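Long-range contact in TSC1 N-terminal domain (Chaetomium thermophilum, PDB 7A0M), which probably binds lysosomal phosphoinositides as the N-terminal domain of TSC1, helping bring the TSC complex to lysosomes and regulate mTORC1: residues L233-V245 and Y266-W280. Numbering follows the deposited sequence.
Sequences LQSLQKDESTFTV and YLPTLFNIYARLLFW
Arg276 CG lies anti to the backbone N (chi1 -176°), and the chain stays extended to NE, which carries the guanidinium to the carbonyls of Leu236 and Asp239 at the C-terminal end of helix 228-238. Trp280 starts the same way (chi1 -170°) and lays its indole along the turn between that helix and helix 242-255. Arg276 NH1 donates to Leu236 O at 2.5 Å, close to the guanidinium plane but above the carbonyl plane. NH2 donates to Asp239 O at 2.8 Å. NH1 adds a weak bond to the same oxygen. Gln237 O lies over the centre of one guanidinium face and Trp280 CZ3 over the other, 3.8 Å above the plane, so the group is sandwiched between them. The indole NE1 donates in its ring plane to Thr242 OG1 (2.7 Å), and this hydroxyl is also hydrogen-bonded to Gly317 O. Trp280 CH2 meets Val245 CG2 at 3.7 Å. Near the indole, Val245 CG1 packs on Leu277 CD2. A leucine in place of Arg276 would probably leave the carbonyls of Leu236 and Asp239 without these donors and the edge of the indole without the guanidinium face beneath it. Further along, the contact is mainly apolar. Ile273 CD1 sits 3.7 Å from Leu236 CB and also touches Leu233 CD2. Gln237 CG rests on Ile273 CG1. Leu233 CD1 reaches the Tyr266 ring at CD1, 3.8 Å away. The axes of segments 233-238 and 267-278 come within 9.6 Å at 35°, so the two run in broadly the same direction. Helix 242-255 links them in this all-helical domain; its Leu252 touches Leu233 and Leu236, and its Leu249 touches Leu277. Helix 199-214 packs against Ser235, and helix 357-373 against Ala275.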
loop_
_atom_site.group_PDB
_atom_site.type_symbol
_atom_site.label_atom_id
_atom_site.label_comp_id
_atom_site.label_asym_id
_atom_site.label_seq_id
_atom_site.Cartn_x
_atom_site.Cartn_y
_atom_site.Cartn_z
ATOM N N LEU B 233 22.199 -18.386 1.510
ATOM C CA LEU B 233 21.804 -17.702 2.737
ATOM C C LEU B 233 23.006 -17.450 3.639
ATOM O O LEU B 233 23.071 -16.428 4.331
ATOM C CB LEU B 233 20.748 -18.524 3.475
ATOM C CG LEU B 233 19.493 -18.886 2.678
ATOM C CD1 LEU B 233 18.441 -19.514 3.582
ATOM C CD2 LEU B 233 18.927 -17.672 1.958
ATOM N N GLN B 234 23.966 -18.378 3.649
ATOM C CA GLN B 234 25.153 -18.207 4.480
ATOM C C GLN B 234 26.001 -17.033 4.004
ATOM O O GLN B 234 26.547 -16.283 4.823
ATOM C CB GLN B 234 25.966 -19.500 4.491
ATOM C CG GLN B 234 27.097 -19.529 5.497
ATOM C CD GLN B 234 27.408 -20.933 5.973
ATOM O OE1 GLN B 234 28.302 -21.138 6.794
ATOM N NE2 GLN B 234 26.645 -21.908 5.486
ATOM N N SER B 235 26.132 -16.864 2.687
ATOM C CA SER B 235 26.820 -15.690 2.157
ATOM C C SER B 235 26.089 -14.408 2.535
ATOM O O SER B 235 26.719 -13.404 2.887
ATOM C CB SER B 235 26.956 -15.802 0.639
ATOM O OG SER B 235 27.553 -14.637 0.092
ATOM N N LEU B 236 24.756 -14.425 2.467
ATOM C CA LEU B 236 23.973 -13.243 2.815
ATOM C C LEU B 236 24.125 -12.873 4.286
ATOM O O LEU B 236 23.964 -11.703 4.649
ATOM C CB LEU B 236 22.503 -13.482 2.473
ATOM C CG LEU B 236 22.150 -13.488 0.984
ATOM C CD1 LEU B 236 20.835 -14.209 0.747
ATOM C CD2 LEU B 236 22.080 -12.068 0.448
ATOM N N GLN B 237 24.429 -13.848 5.144
ATOM C CA GLN B 237 24.562 -13.590 6.573
ATOM C C GLN B 237 25.977 -13.215 6.990
ATOM O O GLN B 237 26.149 -12.525 8.001
ATOM C CB GLN B 237 24.127 -14.814 7.383
ATOM C CG GLN B 237 22.641 -15.115 7.351
ATOM C CD GLN B 237 22.289 -16.314 8.209
ATOM O OE1 GLN B 237 21.655 -17.261 7.748
ATOM N NE2 GLN B 237 22.701 -16.277 9.471
ATOM N N LYS B 238 26.992 -13.650 6.247
ATOM C CA LYS B 238 28.369 -13.546 6.718
ATOM C C LYS B 238 29.270 -12.704 5.832
ATOM O O LYS B 238 30.104 -11.959 6.353
ATOM C CB LYS B 238 28.984 -14.946 6.861
ATOM C CG LYS B 238 28.268 -15.848 7.851
ATOM C CD LYS B 238 28.845 -17.252 7.818
ATOM C CE LYS B 238 28.115 -18.176 8.776
ATOM N NZ LYS B 238 28.852 -19.455 8.971
ATOM N N ASP B 239 29.145 -12.806 4.509
ATOM C CA ASP B 239 30.031 -12.060 3.626
ATOM C C ASP B 239 29.882 -10.560 3.856
ATOM O O ASP B 239 28.804 -10.060 4.190
ATOM C CB ASP B 239 29.752 -12.403 2.164
ATOM C CG ASP B 239 30.282 -13.771 1.777
ATOM O OD1 ASP B 239 31.219 -14.255 2.446
ATOM O OD2 ASP B 239 29.771 -14.358 0.801
ATOM N N GLU B 240 30.984 -9.838 3.666
ATOM C CA GLU B 240 31.046 -8.422 3.987
ATOM C C GLU B 240 31.254 -7.539 2.766
ATOM O O GLU B 240 31.323 -6.313 2.914
ATOM C CB GLU B 240 32.164 -8.170 5.009
ATOM C CG GLU B 240 31.995 -8.970 6.292
ATOM C CD GLU B 240 33.140 -8.778 7.266
ATOM O OE1 GLU B 240 34.110 -8.073 6.917
ATOM O OE2 GLU B 240 33.070 -9.338 8.380
ATOM N N SER B 241 31.354 -8.118 1.573
ATOM C CA SER B 241 31.435 -7.347 0.342
ATOM C C SER B 241 30.030 -7.000 -0.132
ATOM O O SER B 241 29.183 -7.886 -0.284
ATOM C CB SER B 241 32.183 -8.127 -0.741
ATOM O OG SER B 241 32.097 -7.469 -1.993
ATOM N N THR B 242 29.783 -5.705 -0.349
ATOM C CA THR B 242 28.482 -5.274 -0.853
ATOM C C THR B 242 28.170 -5.925 -2.196
ATOM O O THR B 242 27.016 -6.272 -2.475
ATOM C CB THR B 242 28.442 -3.751 -0.975
ATOM O OG1 THR B 242 28.901 -3.161 0.247
ATOM C CG2 THR B 242 27.024 -3.275 -1.258
ATOM N N PHE B 243 29.190 -6.105 -3.038
ATOM C CA PHE B 243 28.981 -6.710 -4.349
ATOM C C PHE B 243 28.594 -8.180 -4.228
ATOM O O PHE B 243 27.678 -8.645 -4.916
ATOM C CB PHE B 243 30.242 -6.549 -5.198
ATOM C CG PHE B 243 30.083 -7.007 -6.618
ATOM C CD1 PHE B 243 29.486 -6.188 -7.562
ATOM C CD2 PHE B 243 30.548 -8.250 -7.015
ATOM C CE1 PHE B 243 29.342 -6.606 -8.872
ATOM C CE2 PHE B 243 30.410 -8.671 -8.323
ATOM C CZ PHE B 243 29.806 -7.850 -9.253
ATOM N N THR B 244 29.285 -8.928 -3.364
ATOM C CA THR B 244 29.003 -10.352 -3.219
ATOM C C THR B 244 27.599 -10.582 -2.672
ATOM O O THR B 244 26.837 -11.397 -3.205
ATOM C CB THR B 244 30.044 -11.004 -2.308
ATOM O OG1 THR B 244 31.359 -10.698 -2.788
ATOM C CG2 THR B 244 29.859 -12.513 -2.284
ATOM N N VAL B 245 27.246 -9.875 -1.596
ATOM C CA VAL B 245 25.937 -10.057 -0.972
ATOM C C VAL B 245 24.822 -9.675 -1.939
ATOM O O VAL B 245 23.762 -10.312 -1.972
ATOM C CB VAL B 245 25.859 -9.248 0.336
ATOM C CG1 VAL B 245 24.475 -9.348 0.943
ATOM C CG2 VAL B 245 26.913 -9.733 1.320
ATOM N N TYR B 266 12.692 -21.635 6.579
ATOM C CA TYR B 266 13.760 -20.667 6.372
ATOM C C TYR B 266 13.346 -19.236 6.692
ATOM O O TYR B 266 14.201 -18.345 6.666
ATOM C CB TYR B 266 14.256 -20.736 4.923
ATOM C CG TYR B 266 14.870 -22.068 4.549
ATOM C CD1 TYR B 266 16.207 -22.337 4.807
ATOM C CD2 TYR B 266 14.108 -23.058 3.941
ATOM C CE1 TYR B 266 16.770 -23.557 4.467
ATOM C CE2 TYR B 266 14.661 -24.279 3.598
ATOM C CZ TYR B 266 15.993 -24.522 3.863
ATOM O OH TYR B 266 16.547 -25.736 3.524
ATOM N N LEU B 267 12.066 -18.996 6.985
ATOM C CA LEU B 267 11.587 -17.631 7.206
ATOM C C LEU B 267 12.352 -16.876 8.288
ATOM O O LEU B 267 12.707 -15.709 8.052
ATOM C CB LEU B 267 10.082 -17.659 7.499
ATOM C CG LEU B 267 9.188 -17.938 6.291
ATOM C CD1 LEU B 267 7.724 -17.869 6.684
ATOM C CD2 LEU B 267 9.487 -16.958 5.166
ATOM N N PRO B 268 12.624 -17.439 9.475
ATOM C CA PRO B 268 13.451 -16.691 10.441
ATOM C C PRO B 268 14.804 -16.295 9.878
ATOM O O PRO B 268 15.292 -15.192 10.156
ATOM C CB PRO B 268 13.582 -17.666 11.619
ATOM C CG PRO B 268 12.380 -18.529 11.520
ATOM C CD PRO B 268 12.144 -18.709 10.050
ATOM N N THR B 269 15.424 -17.171 9.087
ATOM C CA THR B 269 16.682 -16.829 8.435
ATOM C C THR B 269 16.478 -15.738 7.389
ATOM O O THR B 269 17.250 -14.775 7.320
ATOM C CB THR B 269 17.292 -18.076 7.797
ATOM O OG1 THR B 269 17.471 -19.089 8.796
ATOM C CG2 THR B 269 18.625 -17.751 7.156
ATOM N N LEU B 270 15.436 -15.875 6.564
ATOM C CA LEU B 270 15.167 -14.884 5.528
ATOM C C LEU B 270 14.859 -13.516 6.126
ATOM O O LEU B 270 15.292 -12.487 5.594
ATOM C CB LEU B 270 14.011 -15.358 4.647
ATOM C CG LEU B 270 14.256 -16.657 3.875
ATOM C CD1 LEU B 270 12.973 -17.154 3.229
ATOM C CD2 LEU B 270 15.341 -16.458 2.827
ATOM N N PHE B 271 14.112 -13.483 7.232
ATOM C CA PHE B 271 13.802 -12.211 7.877
ATOM C C PHE B 271 15.048 -11.577 8.485
ATOM O O PHE B 271 15.230 -10.357 8.409
ATOM C CB PHE B 271 12.727 -12.411 8.945
ATOM C CG PHE B 271 11.397 -12.844 8.398
ATOM C CD1 PHE B 271 11.045 -12.564 7.087
ATOM C CD2 PHE B 271 10.496 -13.528 9.196
ATOM C CE1 PHE B 271 9.818 -12.961 6.583
ATOM C CE2 PHE B 271 9.270 -13.928 8.699
ATOM C CZ PHE B 271 8.930 -13.644 7.391
ATOM N N ASN B 272 15.912 -12.388 9.101
ATOM C CA ASN B 272 17.148 -11.859 9.671
ATOM C C ASN B 272 18.080 -11.320 8.595
ATOM O O ASN B 272 18.798 -10.342 8.833
ATOM C CB ASN B 272 17.852 -12.937 10.495
ATOM C CG ASN B 272 17.145 -13.225 11.806
ATOM O OD1 ASN B 272 16.386 -12.398 12.312
ATOM N ND2 ASN B 272 17.393 -14.404 12.365
ATOM N N ILE B 273 18.094 -11.947 7.416
ATOM C CA ILE B 273 18.902 -11.436 6.313
ATOM C C ILE B 273 18.427 -10.049 5.903
ATOM O O ILE B 273 19.239 -9.147 5.658
ATOM C CB ILE B 273 18.875 -12.419 5.128
ATOM C CG1 ILE B 273 19.655 -13.690 5.472
ATOM C CG2 ILE B 273 19.440 -11.768 3.871
ATOM C CD1 ILE B 273 19.563 -14.767 4.414
ATOM N N TYR B 274 17.108 -9.852 5.829
ATOM C CA TYR B 274 16.574 -8.532 5.505
ATOM C C TYR B 274 17.011 -7.490 6.527
ATOM O O TYR B 274 17.395 -6.373 6.161
ATOM C CB TYR B 274 15.048 -8.586 5.415
ATOM C CG TYR B 274 14.394 -7.224 5.474
ATOM C CD1 TYR B 274 14.317 -6.421 4.346
ATOM C CD2 TYR B 274 13.850 -6.743 6.659
ATOM C CE1 TYR B 274 13.723 -5.175 4.396
ATOM C CE2 TYR B 274 13.255 -5.498 6.718
ATOM C CZ TYR B 274 13.193 -4.720 5.585
ATOM O OH TYR B 274 12.598 -3.479 5.639
ATOM N N ALA B 275 16.953 -7.836 7.815
ATOM C CA ALA B 275 17.336 -6.887 8.855
ATOM C C ALA B 275 18.818 -6.542 8.775
ATOM O O ALA B 275 19.205 -5.390 9.003
ATOM C CB ALA B 275 16.985 -7.446 10.231
ATOM N N ARG B 276 19.664 -7.526 8.457
ATOM C CA ARG B 276 21.093 -7.257 8.329
ATOM C C ARG B 276 21.368 -6.310 7.170
ATOM O O ARG B 276 22.122 -5.339 7.308
ATOM C CB ARG B 276 21.870 -8.560 8.138
ATOM C CG ARG B 276 23.374 -8.342 8.095
ATOM C CD ARG B 276 24.098 -9.428 7.319
ATOM N NE ARG B 276 25.547 -9.261 7.402
ATOM C CZ ARG B 276 26.411 -9.768 6.529
ATOM N NH1 ARG B 276 25.978 -10.470 5.491
ATOM N NH2 ARG B 276 27.711 -9.561 6.688
ATOM N N LEU B 277 20.768 -6.583 6.009
ATOM C CA LEU B 277 20.991 -5.736 4.844
ATOM C C LEU B 277 20.356 -4.363 5.019
ATOM O O LEU B 277 20.822 -3.386 4.421
ATOM C CB LEU B 277 20.450 -6.419 3.588
ATOM C CG LEU B 277 20.950 -7.847 3.348
ATOM C CD1 LEU B 277 20.526 -8.358 1.977
ATOM C CD2 LEU B 277 22.459 -7.930 3.520
ATOM N N LEU B 278 19.296 -4.270 5.825
ATOM C CA LEU B 278 18.677 -2.978 6.098
ATOM C C LEU B 278 19.636 -2.034 6.815
ATOM O O LEU B 278 19.541 -0.813 6.653
ATOM C CB LEU B 278 17.399 -3.175 6.914
ATOM C CG LEU B 278 16.451 -1.981 7.031
ATOM C CD1 LEU B 278 15.927 -1.581 5.658
ATOM C CD2 LEU B 278 15.300 -2.308 7.970
ATOM N N PHE B 279 20.563 -2.574 7.606
ATOM C CA PHE B 279 21.561 -1.789 8.327
ATOM C C PHE B 279 22.956 -1.994 7.745
ATOM O O PHE B 279 23.945 -2.068 8.477
ATOM C CB PHE B 279 21.568 -2.130 9.815
ATOM C CG PHE B 279 20.421 -1.543 10.582
ATOM C CD1 PHE B 279 19.116 -1.927 10.322
ATOM C CD2 PHE B 279 20.652 -0.594 11.562
ATOM C CE1 PHE B 279 18.069 -1.378 11.031
ATOM C CE2 PHE B 279 19.608 -0.043 12.273
ATOM C CZ PHE B 279 18.315 -0.437 12.006
ATOM N N TRP B 280 23.046 -2.101 6.418
ATOM C CA TRP B 280 24.329 -2.375 5.781
ATOM C C TRP B 280 25.338 -1.256 6.017
ATOM O O TRP B 280 26.548 -1.506 6.017
ATOM C CB TRP B 280 24.129 -2.597 4.283
ATOM C CG TRP B 280 25.346 -3.124 3.597
ATOM C CD1 TRP B 280 26.165 -2.445 2.744
ATOM C CD2 TRP B 280 25.890 -4.442 3.714
ATOM N NE1 TRP B 280 27.184 -3.261 2.317
ATOM C CE2 TRP B 280 27.038 -4.493 2.900
ATOM C CE3 TRP B 280 25.519 -5.587 4.427
ATOM C CZ2 TRP B 280 27.816 -5.642 2.776
ATOM C CZ3 TRP B 280 26.292 -6.726 4.305
ATOM C CH2 TRP B 280 27.428 -6.746 3.486
#